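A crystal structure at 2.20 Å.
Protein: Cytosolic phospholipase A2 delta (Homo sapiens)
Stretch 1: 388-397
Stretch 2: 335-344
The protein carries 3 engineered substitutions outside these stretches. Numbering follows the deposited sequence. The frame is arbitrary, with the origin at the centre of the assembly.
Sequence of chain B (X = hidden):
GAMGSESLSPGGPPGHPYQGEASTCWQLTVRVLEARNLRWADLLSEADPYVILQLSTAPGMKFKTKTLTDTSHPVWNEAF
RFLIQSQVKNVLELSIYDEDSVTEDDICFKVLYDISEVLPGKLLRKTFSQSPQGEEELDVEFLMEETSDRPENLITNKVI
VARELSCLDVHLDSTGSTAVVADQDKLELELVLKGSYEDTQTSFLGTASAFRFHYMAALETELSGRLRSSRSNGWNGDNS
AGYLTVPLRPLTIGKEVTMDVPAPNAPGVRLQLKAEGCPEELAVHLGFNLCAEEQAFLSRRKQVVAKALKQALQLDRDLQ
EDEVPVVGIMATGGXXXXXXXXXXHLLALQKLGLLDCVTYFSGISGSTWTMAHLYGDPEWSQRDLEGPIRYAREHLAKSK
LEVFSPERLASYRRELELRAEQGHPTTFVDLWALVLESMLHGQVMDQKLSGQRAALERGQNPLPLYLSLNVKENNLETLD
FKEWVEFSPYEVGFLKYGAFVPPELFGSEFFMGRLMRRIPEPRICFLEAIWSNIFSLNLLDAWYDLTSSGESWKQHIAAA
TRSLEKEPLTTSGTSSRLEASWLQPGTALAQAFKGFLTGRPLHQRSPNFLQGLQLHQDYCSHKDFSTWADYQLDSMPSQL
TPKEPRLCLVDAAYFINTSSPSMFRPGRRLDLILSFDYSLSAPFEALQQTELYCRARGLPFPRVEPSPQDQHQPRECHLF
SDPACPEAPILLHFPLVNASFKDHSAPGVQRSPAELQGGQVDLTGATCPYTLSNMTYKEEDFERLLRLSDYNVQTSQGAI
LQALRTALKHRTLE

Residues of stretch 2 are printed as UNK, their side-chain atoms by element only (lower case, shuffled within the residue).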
ATOM      1  N   PRO B 388      14.938 -26.268  -1.627  1.00 52.93           N
ATOM      2  CA  PRO B 388      13.767 -25.502  -1.190  1.00 52.62           C
ATOM      3  C   PRO B 388      12.438 -26.236  -1.388  1.00 51.47           C
ATOM      4  O   PRO B 388      11.530 -26.082  -0.567  1.00 49.33           O
ATOM      5  CB  PRO B 388      13.820 -24.249  -2.066  1.00 52.32           C
ATOM      6  CG  PRO B 388      15.262 -24.063  -2.363  1.00 52.90           C
ATOM      7  CD  PRO B 388      15.881 -25.434  -2.398  1.00 53.16           C
ATOM      8  N   ILE B 389      12.332 -27.023  -2.460  1.00 51.32           N
ATOM      9  CA  ILE B 389      11.136 -27.832  -2.713  1.00 51.16           C
ATOM     10  C   ILE B 389      10.905 -28.793  -1.558  1.00 48.96           C
ATOM     11  O   ILE B 389       9.799 -28.892  -1.035  1.00 47.74           O
ATOM     12  CB  ILE B 389      11.259 -28.701  -3.985  1.00 52.45           C
ATOM     13  CG1 ILE B 389      11.488 -27.859  -5.243  1.00 54.10           C
ATOM     14  CG2 ILE B 389      10.022 -29.573  -4.161  1.00 51.77           C
ATOM     15  CD1 ILE B 389      10.381 -26.906  -5.586  1.00 54.60           C
ATOM     16  N   ARG B 390      11.962 -29.506  -1.179  1.00 51.05           N
ATOM     17  CA  ARG B 390      11.899 -30.495  -0.104  1.00 53.78           C
ATOM     18  C   ARG B 390      11.482 -29.830   1.207  1.00 52.82           C
ATOM     19  O   ARG B 390      10.597 -30.312   1.913  1.00 54.14           O
ATOM     20  CB  ARG B 390      13.261 -31.170   0.065  1.00 56.01           C
ATOM     21  CG  ARG B 390      13.261 -32.353   1.015  1.00 60.90           C
ATOM     22  CD  ARG B 390      14.662 -32.691   1.495  1.00 65.49           C
ATOM     23  NE  ARG B 390      14.636 -33.757   2.498  1.00 71.78           N
ATOM     24  CZ  ARG B 390      15.666 -34.111   3.269  1.00 74.25           C
ATOM     25  NH1 ARG B 390      16.837 -33.487   3.175  1.00 75.96           N
ATOM     26  NH2 ARG B 390      15.521 -35.098   4.146  1.00 74.75           N
ATOM     27  N   TYR B 391      12.139 -28.718   1.514  1.00 50.34           N
ATOM     28  CA  TYR B 391      11.836 -27.916   2.693  1.00 48.89           C
ATOM     29  C   TYR B 391      10.335 -27.592   2.750  1.00 46.36           C
ATOM     30  O   TYR B 391       9.676 -27.846   3.756  1.00 43.55           O
ATOM     31  CB  TYR B 391      12.680 -26.639   2.644  1.00 48.38           C
ATOM     32  CG  TYR B 391      12.504 -25.683   3.793  1.00 49.07           C
ATOM     33  CD1 TYR B 391      13.355 -25.724   4.893  1.00 48.66           C
ATOM     34  CD2 TYR B 391      11.515 -24.700   3.758  1.00 49.25           C
ATOM     35  CE1 TYR B 391      13.209 -24.829   5.938  1.00 50.65           C
ATOM     36  CE2 TYR B 391      11.362 -23.802   4.795  1.00 49.05           C
ATOM     37  CZ  TYR B 391      12.209 -23.870   5.882  1.00 49.81           C
ATOM     38  OH  TYR B 391      12.059 -22.978   6.909  1.00 50.11           O
ATOM     39  N   ALA B 392       9.805 -27.056   1.655  1.00 46.24           N
ATOM     40  CA  ALA B 392       8.393 -26.684   1.573  1.00 47.30           C
ATOM     41  C   ALA B 392       7.480 -27.895   1.718  1.00 49.54           C
ATOM     42  O   ALA B 392       6.466 -27.830   2.411  1.00 47.28           O
ATOM     43  CB  ALA B 392       8.106 -25.967   0.262  1.00 47.30           C
ATOM     44  N   ARG B 393       7.847 -28.992   1.061  1.00 51.72           N
ATOM     45  CA  ARG B 393       7.069 -30.231   1.117  1.00 53.54           C
ATOM     46  C   ARG B 393       6.949 -30.744   2.548  1.00 50.59           C
ATOM     47  O   ARG B 393       5.864 -31.120   2.997  1.00 49.64           O
ATOM     48  CB  ARG B 393       7.713 -31.314   0.243  1.00 57.00           C
ATOM     49  CG  ARG B 393       6.873 -32.578   0.093  1.00 61.07           C
ATOM     50  CD  ARG B 393       7.712 -33.799  -0.263  1.00 62.57           C
ATOM     51  NE  ARG B 393       8.724 -33.518  -1.280  1.00 63.25           N
ATOM     52  CZ  ARG B 393      10.031 -33.761  -1.159  1.00 65.77           C
ATOM     53  NH1 ARG B 393      10.536 -34.326  -0.065  1.00 67.18           N
ATOM     54  NH2 ARG B 393      10.846 -33.445  -2.158  1.00 66.90           N
ATOM     55  N   GLU B 394       8.070 -30.759   3.258  1.00 50.50           N
ATOM     56  CA  GLU B 394       8.104 -31.294   4.616  1.00 51.92           C
ATOM     57  C   GLU B 394       7.274 -30.453   5.585  1.00 51.52           C
ATOM     58  O   GLU B 394       6.525 -30.995   6.406  1.00 51.15           O
ATOM     59  CB  GLU B 394       9.549 -31.431   5.095  1.00 54.12           C
ATOM     60  CG  GLU B 394      10.282 -32.568   4.394  1.00 57.93           C
ATOM     61  CD  GLU B 394      11.758 -32.655   4.741  1.00 59.57           C
ATOM     62  OE1 GLU B 394      12.261 -31.794   5.491  1.00 61.34           O
ATOM     63  OE2 GLU B 394      12.417 -33.597   4.252  1.00 61.05           O
ATOM     64  N   HIS B 395       7.382 -29.131   5.471  1.00 50.11           N
ATOM     65  CA  HIS B 395       6.594 -28.235   6.317  1.00 49.02           C
ATOM     66  C   HIS B 395       5.117 -28.275   5.971  1.00 48.22           C
ATOM     67  O   HIS B 395       4.270 -28.154   6.850  1.00 46.74           O
ATOM     68  CB  HIS B 395       7.140 -26.808   6.246  1.00 48.80           C
ATOM     69  CG  HIS B 395       8.388 -26.621   7.047  1.00 48.54           C
ATOM     70  ND1 HIS B 395       8.375 -26.556   8.421  1.00 48.82           N
ATOM     71  CD2 HIS B 395       9.686 -26.532   6.678  1.00 46.70           C
ATOM     72  CE1 HIS B 395       9.609 -26.414   8.867  1.00 48.38           C
ATOM     73  NE2 HIS B 395      10.424 -26.397   7.827  1.00 48.57           N
ATOM     74  N   LEU B 396       4.803 -28.456   4.693  1.00 48.95           N
ATOM     75  CA  LEU B 396       3.409 -28.536   4.278  1.00 49.45           C
ATOM     76  C   LEU B 396       2.789 -29.881   4.703  1.00 50.31           C
ATOM     77  O   LEU B 396       1.573 -29.981   4.866  1.00 48.35           O
ATOM     78  CB  LEU B 396       3.281 -28.293   2.771  1.00 50.68           C
ATOM     79  CG  LEU B 396       1.978 -27.694   2.224  1.00 51.84           C
ATOM     80  CD1 LEU B 396       1.510 -26.467   2.987  1.00 52.07           C
ATOM     81  CD2 LEU B 396       2.168 -27.335   0.758  1.00 53.08           C
ATOM     82  N   ALA B 397       3.634 -30.890   4.920  1.00 51.83           N
ATOM     83  CA  ALA B 397       3.188 -32.229   5.331  1.00 55.42           C
ATOM     84  C   ALA B 397       2.929 -32.375   6.828  1.00 54.77           C
ATOM     85  O   ALA B 397       2.062 -33.148   7.226  1.00 55.15           O
ATOM     86  CB  ALA B 397       4.198 -33.279   4.879  1.00 55.83           C
ATOM     87  N   UNK B 335      -3.200 -19.369  -1.994  1.00 38.50           N
ATOM     88  CA  UNK B 335      -2.632 -20.027  -0.814  1.00 37.82           C
ATOM     89  C   UNK B 335      -1.504 -21.008  -1.091  1.00 37.55           C
ATOM     90  O   UNK B 335      -0.648 -20.752  -1.935  1.00 38.17           O
ATOM     91  N   UNK B 336      -1.512 -22.136  -0.382  1.00 38.08           N
ATOM     92  CA  UNK B 336      -0.483 -23.174  -0.529  1.00 39.74           C
ATOM     93  C   UNK B 336      -0.483 -23.832  -1.907  1.00 40.21           C
ATOM     94  O   UNK B 336       0.538 -24.369  -2.339  1.00 39.50           O
ATOM     95  c   UNK B 336      -0.638 -24.240   0.544  1.00 38.93           C
ATOM     96  N   UNK B 337      -1.637 -23.816  -2.570  1.00 41.79           N
ATOM     97  CA  UNK B 337      -1.761 -24.327  -3.930  1.00 43.49           C
ATOM     98  C   UNK B 337      -0.868 -23.513  -4.855  1.00 42.48           C
ATOM     99  O   UNK B 337      -0.045 -24.080  -5.575  1.00 41.59           O
ATOM    100  c   UNK B 337      -5.886 -22.499  -5.922  1.00 53.80           C
ATOM    101  n   UNK B 337      -5.751 -23.776  -5.574  1.00 51.85           N
ATOM    102  n   UNK B 337      -5.200 -21.990  -6.922  1.00 60.05           N
ATOM    103  c   UNK B 337      -3.421 -24.731  -5.826  1.00 46.86           C
ATOM    104  c   UNK B 337      -4.895 -24.791  -6.211  1.00 48.91           C
ATOM    105  n   UNK B 337      -6.719 -21.719  -5.239  1.00 55.91           N
ATOM    106  c   UNK B 337      -3.216 -24.262  -4.400  1.00 44.75           C
ATOM    107  N   UNK B 338      -1.025 -22.188  -4.813  1.00 41.36           N
ATOM    108  CA  UNK B 338      -0.185 -21.271  -5.590  1.00 40.14           C
ATOM    109  C   UNK B 338       1.285 -21.438  -5.213  1.00 40.18           C
ATOM    110  O   UNK B 338       2.143 -21.479  -6.086  1.00 39.81           O
ATOM    111  c   UNK B 338      -0.620 -19.818  -5.389  1.00 40.69           C
ATOM    112  N   UNK B 339       1.572 -21.531  -3.917  1.00 39.29           N
ATOM    113  CA  UNK B 339       2.950 -21.668  -3.448  1.00 40.08           C
ATOM    114  C   UNK B 339       3.609 -22.916  -4.045  1.00 42.03           C
ATOM    115  O   UNK B 339       4.711 -22.845  -4.591  1.00 40.42           O
ATOM    116  c   UNK B 339       3.829 -23.893   0.497  1.00 42.80           C
ATOM    117  c   UNK B 339       4.405 -21.890  -1.355  1.00 41.13           C
ATOM    118  c   UNK B 339       3.001 -21.742  -1.919  1.00 39.59           C
ATOM    119  s   UNK B 339       4.477 -22.214   0.410  1.00 41.48           S
ATOM    120  N   UNK B 340       2.924 -24.050  -3.929  1.00 42.37           N
ATOM    121  CA  UNK B 340       3.440 -25.340  -4.402  1.00 43.44           C
ATOM    122  C   UNK B 340       3.650 -25.337  -5.913  1.00 43.05           C
ATOM    123  O   UNK B 340       4.731 -25.661  -6.402  1.00 43.06           O
ATOM    124  o   UNK B 340       2.409 -26.562  -2.586  1.00 44.57           O
ATOM    125  c   UNK B 340       2.488 -26.487  -4.012  1.00 44.73           C
ATOM    126  c   UNK B 340       2.968 -27.840  -4.560  1.00 46.02           C
ATOM    127  N   UNK B 341       2.613 -24.949  -6.642  1.00 43.12           N
ATOM    128  CA  UNK B 341       2.650 -24.966  -8.090  1.00 42.97           C
ATOM    129  C   UNK B 341       3.739 -24.046  -8.655  1.00 43.90           C
ATOM    130  O   UNK B 341       4.400 -24.396  -9.637  1.00 40.52           O
ATOM    131  c   UNK B 341       1.287 -24.570  -8.641  1.00 44.22           C
ATOM    132  o   UNK B 341       1.288 -24.608 -10.058  1.00 46.75           O
ATOM    133  N   UNK B 342       3.921 -22.882  -8.027  1.00 42.09           N
ATOM    134  CA  UNK B 342       4.931 -21.913  -8.445  1.00 40.52           C
ATOM    135  C   UNK B 342       6.345 -22.471  -8.298  1.00 40.44           C
ATOM    136  O   UNK B 342       7.199 -22.224  -9.143  1.00 37.98           O
ATOM    137  c   UNK B 342       5.780 -19.132  -9.465  1.00 40.43           C
ATOM    138  c   UNK B 342       5.365 -18.220  -7.177  1.00 40.91           C
ATOM    139  c   UNK B 342       5.751 -19.461  -7.979  1.00 40.29           C
ATOM    140  c   UNK B 342       4.786 -20.605  -7.654  1.00 39.94           C
ATOM    141  N   UNK B 343       6.587 -23.221  -7.226  1.00 41.37           N
ATOM    142  CA  UNK B 343       7.852 -23.931  -7.059  1.00 42.86           C
ATOM    143  C   UNK B 343       8.137 -24.819  -8.278  1.00 45.76           C
ATOM    144  O   UNK B 343       9.258 -24.851  -8.797  1.00 45.28           O
ATOM    145  o   UNK B 343       9.464 -22.301  -0.975  1.00 45.59           O
ATOM    146  c   UNK B 343       7.785 -23.389  -2.262  1.00 44.30           C
ATOM    147  c   UNK B 343       9.070 -22.906  -2.143  1.00 45.86           C
ATOM    148  c   UNK B 343       9.553 -23.631  -4.378  1.00 45.40           C
ATOM    149  c   UNK B 343       7.826 -24.803  -5.804  1.00 43.12           C
ATOM    150  c   UNK B 343       9.961 -23.026  -3.199  1.00 45.40           C
ATOM    151  c   UNK B 343       8.261 -24.119  -4.522  1.00 44.01           C
ATOM    152  c   UNK B 343       7.388 -23.996  -3.441  1.00 44.12           C
ATOM    153  N   UNK B 344       7.108 -25.542  -8.718  1.00 46.46           N
ATOM    154  CA  UNK B 344       7.198 -26.407  -9.888  1.00 47.90           C
ATOM    155  C   UNK B 344       7.472 -25.639 -11.163  1.00 47.11           C
ATOM    156  O   UNK B 344       8.286 -26.073 -11.982  1.00 46.31           O
TER

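Position 335 has no side-chain atoms, and its phi of 43° by itself favours glycine: this is G335, and nothing of stretch 1 comes near it. Position 336 carries a single carbon, directed toward the other helix, where CD1 of L396 lies 3.9 Å from its CB. One carbon makes it A336, a small residue opposite a large one.

Position 337 has three carbons, a nitrogen, then a carbon bearing two more nitrogens, a guanidinium chain that starts away from stretch 1 and does not reach it. This is R337, and its polar end is hydrogen-bonded elsewhere in the structure. Position 338, again one carbon, is A338, out of reach of the partner helix.

At position 339 an unbranched chain runs two carbons, a sulfur and a carbon. It points toward stretch 1, and its terminal carbon lies 3.8 Å from CD2 of L396. The sulfur within the chain makes it M339, with CE as the touching atom.

Position 340 has a first carbon carrying one oxygen and one carbon. The oxygen sits 3.4 Å from CD2 of L396. The residue is T340, and its OG1 donates a hydrogen bond to O of A336 at 2.9 Å, one turn back, so the hydroxyl is satisfied within its own helix while lying beside a leucine methyl.

Position 341, one carbon then one oxygen, is S341; it lies out of reach and its hydroxyl is bonded elsewhere. Position 342 holds four carbons forked at the second: L342, also out of reach.

Position 343 has one carbon leading to a six-carbon ring that bears an oxygen. Its CB is 3.3 Å from CD1 of I389, and ring carbons lie 3.6 Å from CB of A392 and 4.2 Å from CB of P388. This is Y343, the ring carbons being CE2 and CE1 respectively. All three neighbours approach the ring obliquely. Position 344 has no side chain and is G344; a CB there would be crowded by O of S341, at 3.2 Å.

The two helices run nearly antiparallel, at 157°, with axes 10.8 Å apart at closest approach, and no hydrogen bond joins them. The contact rests on two large residues, one from each helix: Y343 lies against P388, I389 and A392, while L396 covers A336, M339 and T340. On stretch 1 the contacts recur at P388 and I389, A392 and L396, about one helical turn apart. The rule is apolar packing across the gap, with T340 OG1 bonded within its own helix and Y343 OH elsewhere in the structure.

Stretch 2 (335-344) GARAMTSLYG
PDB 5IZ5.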